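Local coordinates for protein thymidylate kinase (Ehrlichia chaffeensis, PDB 3LD9) that probably catalyses transfer of a phosphate from ATP to dTMP, giving dTDP for both de novo and salvage synthesis of dTTP, at residues T25-D30 against D147-I152; T57-G62 against A90-H95; Y125-D130 against M173-R178. One frame throughout, in Å; residues are numbered along the deposited sequence.

Contact 1: T25-D30 against D147-I152; sequences TFEGID and DITFII
F26 and F150 project from the same face of the sheet and extend alongside each other in a common direction. Their planes are inclined by only 26°, yet the rings are displaced, with centroids separated by 5.2 Å, and share little of their faces. F150 CB and CD2 both lie against the CD1-CE1-CZ side of F26: F150 CD2 sits over one face near its margin, 3.7 Å from F26 CZ, while I152 CD1 meets the edge of the F26 ring. Large flat side chains suit this place because they fill the layer between sheet and helices: F26 also packs on L41 of helix 34-49, and F150 on V216 and V219 of helix 208-220. The opposite face carries a polar pair. T149 OG1 donates to T25 OG1 at 2.8 Å, and R193 NH1 is a further partner of T149 OG1, which satisfies a buried hydroxyl. The T25 hydroxyl meets its partner because chi1 of 71° sets OG1 between the backbone N and the carbonyl carbon. Beside it, E27 lays its CG 3.8 Å from T149 CG2, then bends at chi2 and carries its carboxylate off to weak hydrogen bonds with the backbone N atoms of F115, D117 and S118. Between the two faces, the backbones are joined by a regular parallel ladder: T25 N to I148 O (3.1 Å), F150 N to T25 O (2.9 Å), E27 N to F150 O (2.8 Å) and I152 N to E27 O (2.9 Å). At G28 the chain turns out of this ladder with a phi of 136°, a backbone shape natural to glycine, while I152 O bonds S32 OG. The central strand and its parallel neighbour, with G28 opening a glycine-rich loop predicted to bind ATP, are characteristic of a P-loop kinase.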
loop_
_atom_site.group_PDB
_atom_site.type_symbol
_atom_site.label_atom_id
_atom_site.label_comp_id
_atom_site.label_asym_id
_atom_site.label_seq_id
_atom_site.Cartn_x
_atom_site.Cartn_y
_atom_site.Cartn_z
ATOM N N THR A 25 -7.108 -15.205 -16.807
ATOM C CA THR A 25 -7.997 -14.037 -16.705
ATOM C C THR A 25 -9.406 -14.366 -17.169
ATOM O O THR A 25 -9.583 -15.260 -17.986
ATOM C CB THR A 25 -7.459 -12.797 -17.481
ATOM O OG1 THR A 25 -7.553 -13.001 -18.897
ATOM C CG2 THR A 25 -6.001 -12.514 -17.062
ATOM N N PHE A 26 -10.381 -13.682 -16.559
ATOM C CA PHE A 26 -11.777 -13.700 -16.945
ATOM C C PHE A 26 -12.164 -12.340 -17.505
ATOM O O PHE A 26 -11.860 -11.292 -16.909
ATOM C CB PHE A 26 -12.658 -14.087 -15.755
ATOM C CG PHE A 26 -12.683 -15.581 -15.493
ATOM C CD1 PHE A 26 -13.593 -16.399 -16.153
ATOM C CD2 PHE A 26 -11.786 -16.157 -14.618
ATOM C CE1 PHE A 26 -13.623 -17.780 -15.910
ATOM C CE2 PHE A 26 -11.784 -17.514 -14.372
ATOM C CZ PHE A 26 -12.706 -18.348 -15.023
ATOM N N GLU A 27 -12.800 -12.373 -18.682
ATOM C CA GLU A 27 -13.155 -11.186 -19.429
ATOM C C GLU A 27 -14.547 -11.309 -20.002
ATOM O O GLU A 27 -15.152 -12.403 -20.021
ATOM C CB GLU A 27 -12.190 -10.949 -20.581
ATOM C CG GLU A 27 -10.781 -10.638 -20.157
ATOM C CD GLU A 27 -10.599 -9.207 -19.609
ATOM O OE1 GLU A 27 -11.600 -8.437 -19.476
ATOM O OE2 GLU A 27 -9.432 -8.867 -19.346
ATOM N N GLY A 28 -15.051 -10.157 -20.436
ATOM C CA GLY A 28 -16.388 -10.041 -21.037
ATOM C C GLY A 28 -17.125 -8.843 -20.490
ATOM O O GLY A 28 -16.651 -8.185 -19.559
ATOM N N ILE A 29 -18.283 -8.553 -21.078
ATOM C CA ILE A 29 -19.065 -7.361 -20.718
ATOM C C ILE A 29 -19.617 -7.549 -19.307
ATOM O O ILE A 29 -19.679 -8.665 -18.822
ATOM C CB ILE A 29 -20.209 -7.053 -21.759
ATOM N N ASP A 30 -19.992 -6.445 -18.656
ATOM C CA ASP A 30 -20.455 -6.479 -17.264
ATOM C C ASP A 30 -21.819 -7.136 -17.216
ATOM O O ASP A 30 -22.648 -6.856 -18.079
ATOM C CB ASP A 30 -20.554 -5.059 -16.688
ATOM N N ASP A 147 -1.834 -16.848 -19.666
ATOM C CA ASP A 147 -1.730 -18.134 -20.349
ATOM C C ASP A 147 -3.065 -18.535 -20.956
ATOM O O ASP A 147 -3.113 -19.175 -21.988
ATOM C CB ASP A 147 -1.280 -19.202 -19.347
ATOM C CG ASP A 147 0.100 -18.931 -18.799
ATOM O OD1 ASP A 147 1.034 -18.902 -19.641
ATOM O OD2 ASP A 147 0.254 -18.739 -17.548
ATOM N N ILE A 148 -4.159 -18.189 -20.287
ATOM C CA ILE A 148 -5.491 -18.578 -20.736
ATOM C C ILE A 148 -6.432 -17.476 -20.325
ATOM O O ILE A 148 -6.392 -17.045 -19.186
ATOM C CB ILE A 148 -5.983 -19.894 -20.037
ATOM C CG1 ILE A 148 -5.079 -21.074 -20.388
ATOM C CG2 ILE A 148 -7.426 -20.221 -20.455
ATOM C CD1 ILE A 148 -5.394 -22.364 -19.593
ATOM N N THR A 149 -7.282 -17.031 -21.244
ATOM C CA THR A 149 -8.283 -15.997 -20.974
ATOM C C THR A 149 -9.660 -16.500 -21.381
ATOM O O THR A 149 -9.875 -16.876 -22.530
ATOM C CB THR A 149 -7.964 -14.723 -21.774
ATOM O OG1 THR A 149 -6.754 -14.152 -21.281
ATOM C CG2 THR A 149 -9.084 -13.676 -21.676
ATOM N N PHE A 150 -10.581 -16.544 -20.424
ATOM C CA PHE A 150 -11.963 -16.925 -20.689
ATOM C C PHE A 150 -12.803 -15.692 -20.940
ATOM O O PHE A 150 -12.967 -14.849 -20.036
ATOM C CB PHE A 150 -12.528 -17.693 -19.500
ATOM C CG PHE A 150 -11.827 -18.984 -19.238
ATOM C CD1 PHE A 150 -12.043 -20.059 -20.051
ATOM C CD2 PHE A 150 -10.930 -19.108 -18.210
ATOM C CE1 PHE A 150 -11.418 -21.243 -19.820
ATOM C CE2 PHE A 150 -10.267 -20.316 -17.979
ATOM C CZ PHE A 150 -10.519 -21.373 -18.777
ATOM N N ILE A 151 -13.321 -15.563 -22.155
ATOM C CA ILE A 151 -14.229 -14.476 -22.488
ATOM C C ILE A 151 -15.639 -15.036 -22.384
ATOM O O ILE A 151 -16.058 -15.839 -23.231
ATOM C CB ILE A 151 -13.921 -13.897 -23.897
ATOM C CG1 ILE A 151 -12.557 -13.194 -23.907
ATOM C CG2 ILE A 151 -14.995 -12.918 -24.350
ATOM C CD1 ILE A 151 -11.947 -13.044 -25.278
ATOM N N ILE A 152 -16.373 -14.643 -21.348
ATOM C CA ILE A 152 -17.734 -15.169 -21.137
ATOM C C ILE A 152 -18.812 -14.456 -22.001
ATOM O O ILE A 152 -19.117 -13.278 -21.785
ATOM C CB ILE A 152 -18.128 -15.063 -19.639
ATOM C CG1 ILE A 152 -17.048 -15.660 -18.727
ATOM C CG2 ILE A 152 -19.426 -15.766 -19.379
ATOM C CD1 ILE A 152 -16.670 -17.061 -19.086
#

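Contact 2: T57-G62 against A90-H95; sequences TREPGG and AMRREH
H95 is held at both ring nitrogens by T57 and E59, while the second oxygen of that same glutamate is taken by R92, so that four side chains form one buried polar chain. It joins the end of strand 54-58 to helix 81-105 in the P-loop kinase fold, and its core is a His-carboxylate hydrogen bond. H95 ND1 donates to E59 OE1 at 2.8 Å, nearly straight at 169° and within the ring plane, reaching the lone pair of OE1 that faces away from OE2. Carboxylate and imidazole planes are nonetheless turned 48° apart. At the far edge of the ring, H95 NE2 lies 2.6 Å from T57 OG1, a hydrogen bond whose proton may belong to either partner. With CG anti to the backbone N (chi1 -173°), the ring is carried toward the strand end, between T57 and E59. R92 comes in at about a right angle to E59, its guanidinium almost coplanar with the carboxylate. R92 NE and R92 NH2 each stand 2.8 Å from E59 OE2, NE at its syn lone pair and NH2 nearly in line with the C-O bond. Arginine suits the position because NH1 can also bond N138 and T119, which with a cation-pi contact to F115 position the group; held at both oxygens, the carboxylate is probably fixed in rotation. The loop turns at a cis peptide before P60 and passes H95, with G61 O, also bonded to N66 ND2, over one ring face. G62 CA lies 3.6 Å from H95 CD2, where a CB would run into the ring; its backbone angles also favour glycine. M91, which also packs on F87 of the second subunit, bends at chi3, turning its methyl to the proline: M91 CE rests 3.7 Å from P60 CB.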
loop_
_atom_site.group_PDB
_atom_site.type_symbol
_atom_site.label_atom_id
_atom_site.label_comp_id
_atom_site.label_asym_id
_atom_site.label_seq_id
_atom_site.Cartn_x
_atom_site.Cartn_y
_atom_site.Cartn_z
ATOM N N THR A 57 -7.696 -12.367 -7.714
ATOM C CA THR A 57 -7.568 -10.924 -7.707
ATOM C C THR A 57 -8.482 -10.328 -8.795
ATOM O O THR A 57 -9.211 -11.053 -9.464
ATOM C CB THR A 57 -6.080 -10.569 -7.860
ATOM O OG1 THR A 57 -5.857 -9.183 -7.554
ATOM C CG2 THR A 57 -5.533 -10.943 -9.270
ATOM N N ARG A 58 -8.473 -9.009 -8.939
ATOM C CA ARG A 58 -9.344 -8.341 -9.850
ATOM C C ARG A 58 -8.817 -6.932 -10.183
ATOM O O ARG A 58 -8.063 -6.330 -9.408
ATOM C CB ARG A 58 -10.735 -8.212 -9.216
ATOM C CG ARG A 58 -10.766 -7.163 -8.104
ATOM C CD ARG A 58 -12.105 -7.099 -7.395
ATOM N NE ARG A 58 -12.179 -5.863 -6.595
ATOM C CZ ARG A 58 -13.302 -5.264 -6.186
ATOM N NH1 ARG A 58 -14.499 -5.765 -6.490
ATOM N NH2 ARG A 58 -13.222 -4.150 -5.459
ATOM N N GLU A 59 -9.261 -6.404 -11.303
ATOM C CA GLU A 59 -9.003 -5.029 -11.668
ATOM C C GLU A 59 -10.345 -4.379 -12.049
ATOM O O GLU A 59 -11.265 -5.071 -12.453
ATOM C CB GLU A 59 -8.032 -4.944 -12.862
ATOM C CG GLU A 59 -6.663 -5.571 -12.591
ATOM C CD GLU A 59 -5.594 -5.110 -13.559
ATOM O OE1 GLU A 59 -4.419 -5.313 -13.233
ATOM O OE2 GLU A 59 -5.914 -4.580 -14.652
ATOM N N PRO A 60 -10.449 -3.052 -11.915
ATOM C CA PRO A 60 -9.439 -2.221 -11.252
ATOM C C PRO A 60 -9.477 -2.486 -9.752
ATOM O O PRO A 60 -10.536 -2.520 -9.178
ATOM C CB PRO A 60 -9.875 -0.811 -11.568
ATOM C CG PRO A 60 -11.326 -0.877 -11.863
ATOM C CD PRO A 60 -11.591 -2.271 -12.417
ATOM N N GLY A 61 -8.324 -2.775 -9.167
ATOM C CA GLY A 61 -8.197 -3.135 -7.770
ATOM C C GLY A 61 -6.942 -3.975 -7.550
ATOM O O GLY A 61 -5.954 -3.851 -8.281
ATOM N N GLY A 62 -6.971 -4.841 -6.541
ATOM C CA GLY A 62 -5.858 -5.734 -6.335
ATOM C C GLY A 62 -4.886 -5.346 -5.249
ATOM O O GLY A 62 -4.238 -6.215 -4.700
ATOM N N ALA A 90 -2.097 2.831 -14.880
ATOM C CA ALA A 90 -1.311 3.016 -13.650
ATOM C C ALA A 90 -1.619 1.959 -12.565
ATOM O O ALA A 90 -0.727 1.408 -11.949
ATOM C CB ALA A 90 -1.532 4.422 -13.090
ATOM N N MET A 91 -2.888 1.678 -12.362
ATOM C CA MET A 91 -3.326 0.697 -11.351
ATOM C C MET A 91 -2.881 -0.703 -11.744
ATOM O O MET A 91 -2.461 -1.508 -10.894
ATOM C CB MET A 91 -4.857 0.754 -11.206
ATOM C CG MET A 91 -5.340 2.072 -10.606
ATOM S SD MET A 91 -7.105 2.440 -10.826
ATOM C CE MET A 91 -7.712 1.382 -9.543
ATOM N N ARG A 92 -2.971 -0.986 -13.040
ATOM C CA ARG A 92 -2.507 -2.270 -13.624
ATOM C C ARG A 92 -1.011 -2.476 -13.365
ATOM O O ARG A 92 -0.594 -3.544 -12.928
ATOM C CB ARG A 92 -2.773 -2.324 -15.117
ATOM C CG ARG A 92 -2.231 -3.609 -15.774
ATOM C CD ARG A 92 -2.910 -3.906 -17.098
ATOM N NE ARG A 92 -4.334 -3.978 -16.845
ATOM C CZ ARG A 92 -5.299 -3.534 -17.616
ATOM N NH1 ARG A 92 -5.068 -2.996 -18.794
ATOM N NH2 ARG A 92 -6.540 -3.646 -17.167
ATOM N N ARG A 93 -0.233 -1.420 -13.544
ATOM C CA ARG A 93 1.195 -1.478 -13.226
ATOM C C ARG A 93 1.417 -1.838 -11.766
ATOM O O ARG A 93 2.173 -2.756 -11.457
ATOM C CB ARG A 93 1.908 -0.155 -13.564
ATOM C CG ARG A 93 3.412 -0.138 -13.289
ATOM C CD ARG A 93 4.139 -1.237 -14.029
ATOM N NE ARG A 93 5.541 -1.261 -13.642
ATOM C CZ ARG A 93 6.400 -2.214 -14.018
ATOM N NH1 ARG A 93 6.014 -3.220 -14.769
ATOM N NH2 ARG A 93 7.657 -2.161 -13.645
ATOM N N GLU A 94 0.758 -1.122 -10.874
ATOM C CA GLU A 94 0.848 -1.424 -9.445
ATOM C C GLU A 94 0.485 -2.882 -9.126
ATOM O O GLU A 94 1.196 -3.586 -8.377
ATOM C CB GLU A 94 -0.077 -0.504 -8.641
ATOM C CG GLU A 94 0.523 0.830 -8.178
ATOM C CD GLU A 94 1.798 0.696 -7.363
ATOM O OE1 GLU A 94 2.900 0.867 -7.952
ATOM O OE2 GLU A 94 1.703 0.418 -6.138
ATOM N N HIS A 95 -0.632 -3.310 -9.684
ATOM C CA HIS A 95 -1.169 -4.635 -9.451
ATOM C C HIS A 95 -0.240 -5.707 -10.000
ATOM O O HIS A 95 0.004 -6.730 -9.363
ATOM C CB HIS A 95 -2.518 -4.720 -10.115
ATOM C CG HIS A 95 -3.285 -5.971 -9.826
ATOM N ND1 HIS A 95 -4.184 -6.493 -10.719
ATOM C CD2 HIS A 95 -3.325 -6.770 -8.740
ATOM C CE1 HIS A 95 -4.760 -7.556 -10.189
ATOM N NE2 HIS A 95 -4.252 -7.753 -8.985
#

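Contact 3: Y125-D130 against M173-R178; sequences YGQGID and MEFYYR
R178 reaches across to the backbone of Y125 and G126 and takes their carbonyl oxygens along the edge of its guanidinium. R178 NH2 gives the shorter bond, 2.7 Å to G126 O and fairly straight at 164°, while R178 NE stands 3.0 Å from Y125 O and makes a longer, more bent bond to G126 O. R178 thus grips G126 O side-on, with NE and NH2 on one atom; both acceptors lie close to the guanidinium plane. The bend at chi3 (-57°) turns the guanidinium edge to the two carbonyls. Next to it G126 CA sits over the face of F175, 3.9 Å from the ring centroid, a CH-pi contact; lacking a side chain, glycine lets the ring lie directly on the backbone. Q127 OE1 approaches the same ring at F175 CE1. Farther out, Y125 packs its CB against R178 O and sends its hydroxyl to D185, about two turns further along helix 173-189, whereas D172 OD1 bonds F175 N at the start of that helix. The carbonyls at the C-terminal end of helix 116-126 probably carry extra partial negative charge, which the guanidinium would offset: an arginine capping a helix C-terminal end.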
loop_
_atom_site.group_PDB
_atom_site.type_symbol
_atom_site.label_atom_id
_atom_site.label_comp_id
_atom_site.label_asym_id
_atom_site.label_seq_id
_atom_site.Cartn_x
_atom_site.Cartn_y
_atom_site.Cartn_z
ATOM N N TYR A 125 -12.843 0.102 -28.162
ATOM C CA TYR A 125 -14.057 -0.006 -28.982
ATOM C C TYR A 125 -15.167 0.868 -28.425
ATOM O O TYR A 125 -15.774 1.639 -29.157
ATOM C CB TYR A 125 -14.506 -1.456 -29.076
ATOM C CG TYR A 125 -13.718 -2.275 -30.070
ATOM C CD1 TYR A 125 -12.414 -2.669 -29.805
ATOM C CD2 TYR A 125 -14.289 -2.679 -31.273
ATOM C CE1 TYR A 125 -11.690 -3.449 -30.728
ATOM C CE2 TYR A 125 -13.579 -3.459 -32.202
ATOM C CZ TYR A 125 -12.280 -3.829 -31.920
ATOM O OH TYR A 125 -11.588 -4.591 -32.824
ATOM N N GLY A 126 -15.422 0.757 -27.127
ATOM C CA GLY A 126 -16.448 1.565 -26.471
ATOM C C GLY A 126 -16.244 3.065 -26.640
ATOM O O GLY A 126 -17.054 3.748 -27.285
ATOM N N GLN A 127 -15.144 3.566 -26.092
ATOM C CA GLN A 127 -14.865 5.003 -26.058
ATOM C C GLN A 127 -14.112 5.542 -27.284
ATOM O O GLN A 127 -13.946 6.731 -27.409
ATOM C CB GLN A 127 -14.066 5.361 -24.810
ATOM C CG GLN A 127 -14.617 4.802 -23.513
ATOM C CD GLN A 127 -15.454 5.793 -22.774
ATOM O OE1 GLN A 127 -16.274 6.486 -23.380
ATOM N NE2 GLN A 127 -15.217 5.916 -21.461
ATOM N N GLY A 128 -13.638 4.676 -28.174
ATOM C CA GLY A 128 -13.009 5.144 -29.421
ATOM C C GLY A 128 -11.523 5.433 -29.332
ATOM O O GLY A 128 -10.954 5.991 -30.270
ATOM N N ILE A 129 -10.878 5.064 -28.219
ATOM C CA ILE A 129 -9.456 5.327 -28.085
ATOM C C ILE A 129 -8.674 4.319 -28.918
ATOM O O ILE A 129 -9.008 3.138 -28.993
ATOM C CB ILE A 129 -8.974 5.305 -26.627
ATOM C CG1 ILE A 129 -9.673 6.435 -25.854
ATOM C CG2 ILE A 129 -7.457 5.497 -26.578
ATOM C CD1 ILE A 129 -9.539 6.376 -24.397
ATOM N N ASP A 130 -7.625 4.818 -29.546
ATOM C CA ASP A 130 -6.763 4.018 -30.386
ATOM C C ASP A 130 -6.308 2.706 -29.725
ATOM O O ASP A 130 -5.535 2.712 -28.772
ATOM C CB ASP A 130 -5.538 4.861 -30.741
ATOM C CG ASP A 130 -4.874 4.393 -31.980
ATOM O OD1 ASP A 130 -4.308 3.279 -31.977
ATOM O OD2 ASP A 130 -4.952 5.135 -32.966
ATOM N N MET A 173 -27.042 1.595 -26.218
ATOM C CA MET A 173 -26.864 0.236 -26.728
ATOM C C MET A 173 -25.769 0.120 -27.793
ATOM O O MET A 173 -25.114 -0.922 -27.884
ATOM C CB MET A 173 -28.192 -0.330 -27.272
ATOM C CG MET A 173 -29.294 -0.571 -26.213
ATOM S SD MET A 173 -28.926 -1.724 -24.847
ATOM C CE MET A 173 -29.062 -3.339 -25.625
ATOM N N GLU A 174 -25.558 1.173 -28.584
ATOM C CA GLU A 174 -24.485 1.174 -29.594
ATOM C C GLU A 174 -23.128 1.008 -28.918
ATOM O O GLU A 174 -22.273 0.261 -29.398
ATOM C CB GLU A 174 -24.517 2.452 -30.451
ATOM N N PHE A 175 -22.946 1.691 -27.789
ATOM C CA PHE A 175 -21.767 1.498 -26.940
ATOM C C PHE A 175 -21.646 0.034 -26.499
ATOM O O PHE A 175 -20.600 -0.593 -26.684
ATOM C CB PHE A 175 -21.832 2.423 -25.720
ATOM C CG PHE A 175 -20.596 2.385 -24.860
ATOM C CD1 PHE A 175 -19.637 3.376 -24.976
ATOM C CD2 PHE A 175 -20.396 1.350 -23.929
ATOM C CE1 PHE A 175 -18.497 3.347 -24.189
ATOM C CE2 PHE A 175 -19.261 1.311 -23.154
ATOM C CZ PHE A 175 -18.306 2.317 -23.277
ATOM N N TYR A 176 -22.715 -0.521 -25.938
ATOM C CA TYR A 176 -22.701 -1.937 -25.551
ATOM C C TYR A 176 -22.286 -2.834 -26.713
ATOM O O TYR A 176 -21.467 -3.738 -26.554
ATOM C CB TYR A 176 -24.065 -2.411 -25.040
ATOM N N TYR A 177 -22.828 -2.583 -27.885
ATOM C CA TYR A 177 -22.563 -3.474 -28.998
ATOM C C TYR A 177 -21.128 -3.317 -29.524
ATOM O O TYR A 177 -20.540 -4.292 -29.990
ATOM C CB TYR A 177 -23.547 -3.250 -30.134
ATOM C CG TYR A 177 -25.042 -3.332 -29.814
ATOM C CD1 TYR A 177 -25.600 -4.408 -29.109
ATOM C CD2 TYR A 177 -25.918 -2.340 -30.311
ATOM C CE1 TYR A 177 -26.987 -4.455 -28.859
ATOM C CE2 TYR A 177 -27.288 -2.377 -30.073
ATOM C CZ TYR A 177 -27.830 -3.416 -29.349
ATOM O OH TYR A 177 -29.217 -3.382 -29.168
ATOM N N ARG A 178 -20.565 -2.107 -29.461
ATOM C CA ARG A 178 -19.150 -1.924 -29.815
ATOM C C ARG A 178 -18.238 -2.719 -28.889
ATOM O O ARG A 178 -17.304 -3.369 -29.344
ATOM C CB ARG A 178 -18.742 -0.445 -29.810
ATOM C CG ARG A 178 -19.282 0.372 -30.985
ATOM C CD ARG A 178 -18.530 1.728 -31.148
ATOM N NE ARG A 178 -18.569 2.574 -29.941
ATOM C CZ ARG A 178 -19.573 3.384 -29.591
ATOM N NH1 ARG A 178 -20.661 3.505 -30.337
ATOM N NH2 ARG A 178 -19.491 4.088 -28.472
#

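From the N terminus, strand 22-27 supplies the first half of contact 1, which stays open until strand 148-153 pairs with it. Inside that long loop contact 2 closes first, tying the edge strand 54-58 to helix 81-105, so it is nested within contact 1. Residues 125-130, at the end of helix 116-126, then open contact 3, which closes on helix 173-189 after contact 1 has closed; these two therefore cross, while contacts 2 and 3 follow in series. Contacts 1 and 2 both reach the same parallel sheet, their centres about 16 Å apart, whereas contact 3 joins the end of helix 116-126 to helix 173-189, which follows the unmodelled residues 156-171.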